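Local coordinates for FAD-binding PCMH-type domain-containing protein (Gibberella zeae, PDB 6YJO), which probably acts as an oxidoreductase of the oxygen-dependent, FAD-linked family, holding its flavin through two covalent bonds to the protein, at residues A34-A37 against C38-S41; G292-A295 against N296-T299; T448-D451 against G452-G455. All coordinates share one frame; numbering follows the deposited sequence.

Overall arrangement
None of the three contacts is core: contact 1 is partly buried, while contacts 2 and 3 lie at the surface. Contact 1 spans about two turns of helix 32-41, and contact 2 the N-cap and first turns of helix 294-308; they lie on opposite sides of the chain's centre, their own centres about 59 Å apart. Contact 3 belongs to no helix or strand; it is a turn in the loop between helices 431-446 and 467-475, about 36 Å from contact 2 between centres. Contact 1 relies on backbone bonds, leucines and a disulfide, contact 2 combines a threonine N-cap with an arginine-asparagine hydrogen bond, and contact 3 joins one turn bond to a Met-aromatic contact.

Contact 1 (A34-A37 against C38-S41); sequences ALNA and CLAS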
ATOM      1  N   ALA A  34     -16.752 -16.274  25.279  1.00 97.84           N
ATOM      2  CA  ALA A  34     -15.931 -17.474  25.187  1.00100.39           C
ATOM      3  C   ALA A  34     -14.490 -17.103  24.869  1.00 99.73           C
ATOM      4  O   ALA A  34     -13.558 -17.522  25.564  1.00103.06           O
ATOM      5  CB  ALA A  34     -16.499 -18.418  24.125  1.00100.90           C
ATOM      6  N   LEU A  35     -14.297 -16.306  23.815  1.00 95.95           N
ATOM      7  CA  LEU A  35     -13.003 -15.716  23.491  1.00 92.05           C
ATOM      8  C   LEU A  35     -12.456 -14.912  24.661  1.00 90.42           C
ATOM      9  O   LEU A  35     -11.533 -15.357  25.348  1.00 90.35           O
ATOM     10  CB  LEU A  35     -13.118 -14.816  22.259  1.00 89.94           C
ATOM     11  CG  LEU A  35     -12.779 -15.407  20.891  1.00 86.86           C
ATOM     12  CD1 LEU A  35     -13.277 -14.503  19.774  1.00 84.36           C
ATOM     13  CD2 LEU A  35     -11.280 -15.617  20.779  1.00 84.64           C
ATOM     14  N   ASN A  36     -13.028 -13.727  24.888  1.00 90.26           N
ATOM     15  CA  ASN A  36     -12.551 -12.766  25.880  1.00 90.77           C
ATOM     16  C   ASN A  36     -12.061 -13.441  27.155  1.00 94.19           C
ATOM     17  O   ASN A  36     -11.112 -12.968  27.788  1.00 94.78           O
ATOM     18  CB  ASN A  36     -13.651 -11.754  26.215  1.00 91.37           C
ATOM     19  CG  ASN A  36     -13.367 -10.370  25.652  1.00 90.37           C
ATOM     20  OD1 ASN A  36     -12.535 -10.206  24.756  1.00 88.79           O
ATOM     21  ND2 ASN A  36     -14.059  -9.366  26.178  1.00 91.57           N
ATOM     22  N   ALA A  37     -12.705 -14.541  27.547  1.00 95.04           N
ATOM     23  CA  ALA A  37     -12.246 -15.289  28.711  1.00 94.21           C
ATOM     24  C   ALA A  37     -10.915 -15.973  28.430  1.00 90.69           C
ATOM     25  O   ALA A  37      -9.959 -15.834  29.200  1.00 90.42           O
ATOM     26  CB  ALA A  37     -13.303 -16.308  29.129  1.00 96.62           C
ATOM     27  N   CYS A  38     -10.835 -16.718  27.322  1.00 88.42           N
ATOM     28  CA  CYS A  38      -9.573 -17.334  26.922  1.00 88.40           C
ATOM     29  C   CYS A  38      -8.446 -16.310  26.916  1.00 86.79           C
ATOM     30  O   CYS A  38      -7.365 -16.555  27.464  1.00 84.95           O
ATOM     31  CB  CYS A  38      -9.719 -17.978  25.541  1.00 89.46           C
ATOM     32  SG  CYS A  38      -8.254 -18.891  24.951  1.00 90.52           S
ATOM     33  N   LEU A  39      -8.690 -15.147  26.305  1.00 88.51           N
ATOM     34  CA  LEU A  39      -7.665 -14.113  26.206  1.00 89.43           C
ATOM     35  C   LEU A  39      -7.110 -13.753  27.578  1.00 97.32           C
ATOM     36  O   LEU A  39      -5.892 -13.679  27.764  1.00 98.44           O
ATOM     37  CB  LEU A  39      -8.251 -12.883  25.510  1.00 84.67           C
ATOM     38  CG  LEU A  39      -8.614 -13.055  24.034  1.00 80.17           C
ATOM     39  CD1 LEU A  39      -9.519 -11.921  23.573  1.00 79.19           C
ATOM     40  CD2 LEU A  39      -7.358 -13.124  23.176  1.00 77.18           C
ATOM     41  N   ALA A  40      -7.991 -13.549  28.561  1.00100.89           N
ATOM     42  CA  ALA A  40      -7.544 -13.160  29.895  1.00101.97           C
ATOM     43  C   ALA A  40      -7.019 -14.336  30.702  1.00 98.97           C
ATOM     44  O   ALA A  40      -6.326 -14.119  31.700  1.00 98.44           O
ATOM     45  CB  ALA A  40      -8.678 -12.484  30.665  1.00106.28           C
ATOM     46  N   SER A  41      -7.341 -15.571  30.305  1.00 96.76           N
ATOM     47  CA  SER A  41      -6.690 -16.728  30.912  1.00 98.57           C
ATOM     48  C   SER A  41      -5.214 -16.771  30.545  1.00 97.24           C
ATOM     49  O   SER A  41      -4.388 -17.220  31.349  1.00 98.07           O
ATOM     50  CB  SER A  41      -7.382 -18.023  30.477  1.00 99.84           C
ATOM     51  OG  SER A  41      -6.429 -19.027  30.172  1.00 99.94           O
TER
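N36 and L39 meet one turn apart on helix 32-41, the amide OD1 of N36 lying 3.7 Å from the methyl CD1 of L39. This is an apolar neighbour for a carbonyl oxygen, and OD1 is buried here without a polar partner in the model. The two side chains slant across one another, and both also touch A71 of the neighbouring strand.

Backbone hydrogen bonds run the length of the segment. L39 N donates to L35 O at 3.0 Å, and S41 N to A37 O at 2.9 Å; the bond from A40 N to N36 O is longer, 3.3 Å. That from C38 N to A34 O is weak.

The apolar and covalent contacts face the protein. L35 and L39 are the buried residues, as suits leucine on the inner side of a helix: L35 packs on A70 and A71, L39 on A71 as well as A84 and C87 of helix 78-90. C38 has its CB 3.2 Å from L35 O, while SG stands anti to its own backbone N (chi1 -176°) and forms the disulfide with C87. A34, A37 and A40 are exposed, and their small methyls fit the outer side of the helix, A34 beside N91 and A40 beside Y46.

Chemically, then, the helix is held to its surroundings in two ways, by leucine packing and by one covalent cross-link, so that this N-terminal helix is tied to helix 78-90 by more than burial.

Contact 2 (G292-A295 against N296-T299); sequences GTRA and NLNT
The guanidinium of R294 meets the amide of N298 edge-on, with OD1 of N298 lying in the guanidinium plane. R294 NE donates to this oxygen at 2.9 Å along a nearly straight path (174° at the hydrogen), and the two flat groups are turned 72° against each other. NE stands somewhat tilted from the carbonyl plane of the amide. The arginine chain starts away from the following turn, and its bend at chi2 brings NE back to the asparagine four residues on. Arginine suits this place because its long aliphatic part can lie along the helix before its polar end reaches N298; CD also comes within 4.2 Å of L297 CD2.

The second amide, that of N296, receives a hydrogen bond from above its carbonyl plane: T293 OG1 donates to N296 OD1 at 2.8 Å. The same hydroxyl accepts from N296 N at 3.2 Å, which makes T293 the N-cap of helix 294-308. Its chi1 of 70° sets OG1 between backbone N and carbonyl carbon, turned to the first turn of the helix. Threonine can fill both roles since one hydroxyl donates and accepts.

Behind the cap the helical bonds begin, L297 N to T293 O and N298 N to R294 O, each 2.9 Å long. T299 N reaches A295 O only weakly.

L297 is the buried residue of the turn, packing on T242 and F244 of strand 242-248 and on Y290 of strand 283-290, while I312 in a loop is touched by R294, L297 and N298. The helix thus starts just after strand 283-290, its leucine against the antiparallel sheet and its capping threonine on the exposed side.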
ATOM      1  N   GLY A 292      18.009  15.764  -5.438  1.00 58.15           N
ATOM      2  CA  GLY A 292      19.060  16.512  -6.093  1.00 60.14           C
ATOM      3  C   GLY A 292      18.724  17.990  -6.069  1.00 60.93           C
ATOM      4  O   GLY A 292      17.779  18.418  -5.400  1.00 57.17           O
ATOM      5  N   THR A 293      19.508  18.757  -6.821  1.00 65.11           N
ATOM      6  CA  THR A 293      19.362  20.205  -6.826  1.00 65.26           C
ATOM      7  C   THR A 293      18.269  20.640  -7.801  1.00 65.68           C
ATOM      8  O   THR A 293      17.875  19.904  -8.709  1.00 57.67           O
ATOM      9  CB  THR A 293      20.684  20.881  -7.195  1.00 68.17           C
ATOM     10  OG1 THR A 293      20.982  20.637  -8.574  1.00 68.88           O
ATOM     11  CG2 THR A 293      21.819  20.344  -6.332  1.00 68.27           C
ATOM     12  N   ARG A 294      17.774  21.864  -7.597  1.00 65.86           N
ATOM     13  CA  ARG A 294      16.763  22.408  -8.498  1.00 64.23           C
ATOM     14  C   ARG A 294      17.272  22.436  -9.934  1.00 67.18           C
ATOM     15  O   ARG A 294      16.584  21.982 -10.858  1.00 65.51           O
ATOM     16  CB  ARG A 294      16.352  23.813  -8.050  1.00 62.68           C
ATOM     17  CG  ARG A 294      15.491  24.576  -9.068  1.00 62.05           C
ATOM     18  CD  ARG A 294      14.209  23.818  -9.415  1.00 59.61           C
ATOM     19  NE  ARG A 294      13.503  24.413 -10.549  1.00 59.23           N
ATOM     20  CZ  ARG A 294      12.660  25.437 -10.460  1.00 57.84           C
ATOM     21  NH1 ARG A 294      12.406  26.002  -9.288  1.00 56.05           N
ATOM     22  NH2 ARG A 294      12.067  25.901 -11.552  1.00 58.02           N
ATOM     23  N   ALA A 295      18.484  22.964 -10.136  1.00 70.00           N
ATOM     24  CA  ALA A 295      19.031  23.077 -11.482  1.00 72.47           C
ATOM     25  C   ALA A 295      19.182  21.714 -12.146  1.00 71.83           C
ATOM     26  O   ALA A 295      19.045  21.604 -13.370  1.00 73.18           O
ATOM     27  CB  ALA A 295      20.374  23.802 -11.440  1.00 69.99           C
ATOM     28  N   ASN A 296      19.460  20.665 -11.368  1.00 69.35           N
ATOM     29  CA  ASN A 296      19.527  19.330 -11.953  1.00 68.86           C
ATOM     30  C   ASN A 296      18.138  18.803 -12.282  1.00 65.99           C
ATOM     31  O   ASN A 296      17.948  18.156 -13.318  1.00 66.69           O
ATOM     32  CB  ASN A 296      20.247  18.365 -11.011  1.00 68.80           C
ATOM     33  CG  ASN A 296      21.744  18.594 -10.972  1.00 73.16           C
ATOM     34  OD1 ASN A 296      22.349  18.594  -9.902  1.00 75.05           O
ATOM     35  ND2 ASN A 296      22.352  18.788 -12.143  1.00 75.62           N
ATOM     36  N   LEU A 297      17.159  19.063 -11.411  1.00 63.09           N
ATOM     37  CA  LEU A 297      15.775  18.731 -11.734  1.00 59.81           C
ATOM     38  C   LEU A 297      15.361  19.380 -13.047  1.00 61.43           C
ATOM     39  O   LEU A 297      14.698  18.753 -13.881  1.00 59.65           O
ATOM     40  CB  LEU A 297      14.853  19.181 -10.597  1.00 56.64           C
ATOM     41  CG  LEU A 297      13.342  19.189 -10.855  1.00 54.88           C
ATOM     42  CD1 LEU A 297      12.796  17.773 -10.944  1.00 52.35           C
ATOM     43  CD2 LEU A 297      12.621  19.976  -9.771  1.00 54.52           C
ATOM     44  N   ASN A 298      15.755  20.639 -13.251  1.00 65.71           N
ATOM     45  CA  ASN A 298      15.401  21.344 -14.479  1.00 70.65           C
ATOM     46  C   ASN A 298      15.905  20.606 -15.713  1.00 73.15           C
ATOM     47  O   ASN A 298      15.197  20.518 -16.724  1.00 72.59           O
ATOM     48  CB  ASN A 298      15.958  22.766 -14.433  1.00 73.13           C
ATOM     49  CG  ASN A 298      15.201  23.653 -13.459  1.00 72.17           C
ATOM     50  OD1 ASN A 298      14.006  23.461 -13.229  1.00 69.96           O
ATOM     51  ND2 ASN A 298      15.894  24.627 -12.879  1.00 73.37           N
ATOM     52  N   THR A 299      17.126  20.073 -15.657  1.00 76.57           N
ATOM     53  CA  THR A 299      17.646  19.333 -16.802  1.00 80.24           C
ATOM     54  C   THR A 299      16.929  18.000 -16.984  1.00 77.13           C
ATOM     55  O   THR A 299      16.745  17.545 -18.119  1.00 77.73           O
ATOM     56  CB  THR A 299      19.149  19.106 -16.646  1.00 85.12           C
ATOM     57  OG1 THR A 299      19.422  18.593 -15.334  1.00 85.94           O
ATOM     58  CG2 THR A 299      19.909  20.408 -16.862  1.00 87.90           C
TER

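Contact 3 (T448-D451 against G452-G455); sequences TMAD and GDWG
M449 lays its sulfur obliquely against the indole of W454, SD standing 4.7 Å from the centroid of the five-membered ring and 55° off its normal. The same sulfur is 3.8 Å from W454 CB, and M449 CB is 3.9 Å from W454 CD1, so the methionine side chain follows the pyrrole side of the ring and its root. Methionine suits the site by its flexible, polarisable chain. A chi1 of 60° sets CG of W454 between its own backbone N and carbonyl carbon, with the ring turned to the preceding residues.

In the turn itself, D453 N donates to A450 O at 2.9 Å. On the side-chain level, A450 CB touches D453 OD2 at 3.4 Å. D451, at the corner, sends its carboxylate outside the turn to salt bridges with K472 and R473; the latter also makes a cation-pi contact with W454 and probably helps to fix the indole.

The backbone from A450 to D453 forms a type I beta turn, here flanked by a Met-aromatic contact, in the loop leading to Y457, an FAD-binding residue whose side chain lies about 10 Å from that of W454.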
ATOM      1  N   THR A 448      -8.702  -2.872 -24.545  1.00 77.21           N
ATOM      2  CA  THR A 448      -7.902  -3.347 -25.669  1.00 79.15           C
ATOM      3  C   THR A 448      -6.657  -4.118 -25.238  1.00 79.29           C
ATOM      4  O   THR A 448      -5.984  -4.707 -26.090  1.00 81.43           O
ATOM      5  CB  THR A 448      -7.495  -2.154 -26.543  1.00 80.21           C
ATOM      6  OG1 THR A 448      -8.673  -1.482 -27.003  1.00 81.93           O
ATOM      7  CG2 THR A 448      -6.670  -2.606 -27.747  1.00 83.06           C
ATOM      8  N   MET A 449      -6.355  -4.153 -23.944  1.00 76.84           N
ATOM      9  CA  MET A 449      -5.112  -4.736 -23.457  1.00 75.34           C
ATOM     10  C   MET A 449      -5.243  -6.252 -23.331  1.00 76.29           C
ATOM     11  O   MET A 449      -6.281  -6.764 -22.902  1.00 75.60           O
ATOM     12  CB  MET A 449      -4.759  -4.123 -22.101  1.00 72.11           C
ATOM     13  CG  MET A 449      -3.332  -3.613 -21.971  1.00 70.90           C
ATOM     14  SD  MET A 449      -3.067  -2.792 -20.387  1.00 66.60           S
ATOM     15  CE  MET A 449      -3.963  -1.262 -20.646  1.00 65.75           C
ATOM     16  N   ALA A 450      -4.186  -6.969 -23.719  1.00 79.52           N
ATOM     17  CA  ALA A 450      -4.148  -8.416 -23.530  1.00 81.54           C
ATOM     18  C   ALA A 450      -4.476  -8.764 -22.084  1.00 80.79           C
ATOM     19  O   ALA A 450      -3.946  -8.158 -21.148  1.00 78.26           O
ATOM     20  CB  ALA A 450      -2.772  -8.963 -23.913  1.00 81.47           C
ATOM     21  N   ASP A 451      -5.352  -9.757 -21.911  1.00 82.62           N
ATOM     22  CA  ASP A 451      -5.938 -10.017 -20.599  1.00 78.68           C
ATOM     23  C   ASP A 451      -4.884 -10.231 -19.516  1.00 76.78           C
ATOM     24  O   ASP A 451      -5.159  -9.997 -18.331  1.00 75.83           O
ATOM     25  CB  ASP A 451      -6.859 -11.232 -20.674  1.00 79.08           C
ATOM     26  CG  ASP A 451      -7.607 -11.466 -19.381  1.00 76.03           C
ATOM     27  OD1 ASP A 451      -8.625 -10.777 -19.153  1.00 75.64           O
ATOM     28  OD2 ASP A 451      -7.171 -12.328 -18.588  1.00 74.77           O
ATOM     29  N   GLY A 452      -3.686 -10.674 -19.891  1.00 74.02           N
ATOM     30  CA  GLY A 452      -2.648 -10.946 -18.915  1.00 69.23           C
ATOM     31  C   GLY A 452      -1.480  -9.983 -18.964  1.00 68.87           C
ATOM     32  O   GLY A 452      -0.382 -10.317 -18.509  1.00 65.94           O
ATOM     33  N   ASP A 453      -1.697  -8.787 -19.509  1.00 69.93           N
ATOM     34  CA  ASP A 453      -0.664  -7.761 -19.585  1.00 70.06           C
ATOM     35  C   ASP A 453      -0.810  -6.689 -18.513  1.00 68.03           C
ATOM     36  O   ASP A 453       0.044  -5.801 -18.423  1.00 70.69           O
ATOM     37  CB  ASP A 453      -0.681  -7.098 -20.968  1.00 73.76           C
ATOM     38  CG  ASP A 453       0.240  -7.786 -21.962  1.00 79.18           C
ATOM     39  OD1 ASP A 453       1.021  -8.672 -21.554  1.00 78.09           O
ATOM     40  OD2 ASP A 453       0.184  -7.436 -23.161  1.00 81.83           O
ATOM     41  N   TRP A 454      -1.861  -6.750 -17.700  1.00 65.42           N
ATOM     42  CA  TRP A 454      -2.121  -5.737 -16.689  1.00 61.74           C
ATOM     43  C   TRP A 454      -2.597  -6.416 -15.416  1.00 60.73           C
ATOM     44  O   TRP A 454      -3.227  -7.477 -15.455  1.00 62.71           O
ATOM     45  CB  TRP A 454      -3.170  -4.717 -17.160  1.00 59.55           C
ATOM     46  CG  TRP A 454      -4.497  -5.337 -17.492  1.00 57.78           C
ATOM     47  CD1 TRP A 454      -4.860  -5.900 -18.678  1.00 58.73           C
ATOM     48  CD2 TRP A 454      -5.634  -5.456 -16.627  1.00 55.48           C
ATOM     49  NE1 TRP A 454      -6.150  -6.361 -18.609  1.00 59.08           N
ATOM     50  CE2 TRP A 454      -6.650  -6.100 -17.360  1.00 57.10           C
ATOM     51  CE3 TRP A 454      -5.890  -5.080 -15.305  1.00 53.78           C
ATOM     52  CZ2 TRP A 454      -7.902  -6.376 -16.817  1.00 58.46           C
ATOM     53  CZ3 TRP A 454      -7.135  -5.354 -14.768  1.00 54.55           C
ATOM     54  CH2 TRP A 454      -8.125  -5.996 -15.523  1.00 57.18           C
ATOM     55  N   GLY A 455      -2.289  -5.789 -14.288  1.00 57.22           N
ATOM     56  CA  GLY A 455      -2.718  -6.287 -13.000  1.00 54.33           C
ATOM     57  C   GLY A 455      -3.267  -5.178 -12.129  1.00 51.92           C
ATOM     58  O   GLY A 455      -3.635  -4.112 -12.628  1.00 51.38           O
TER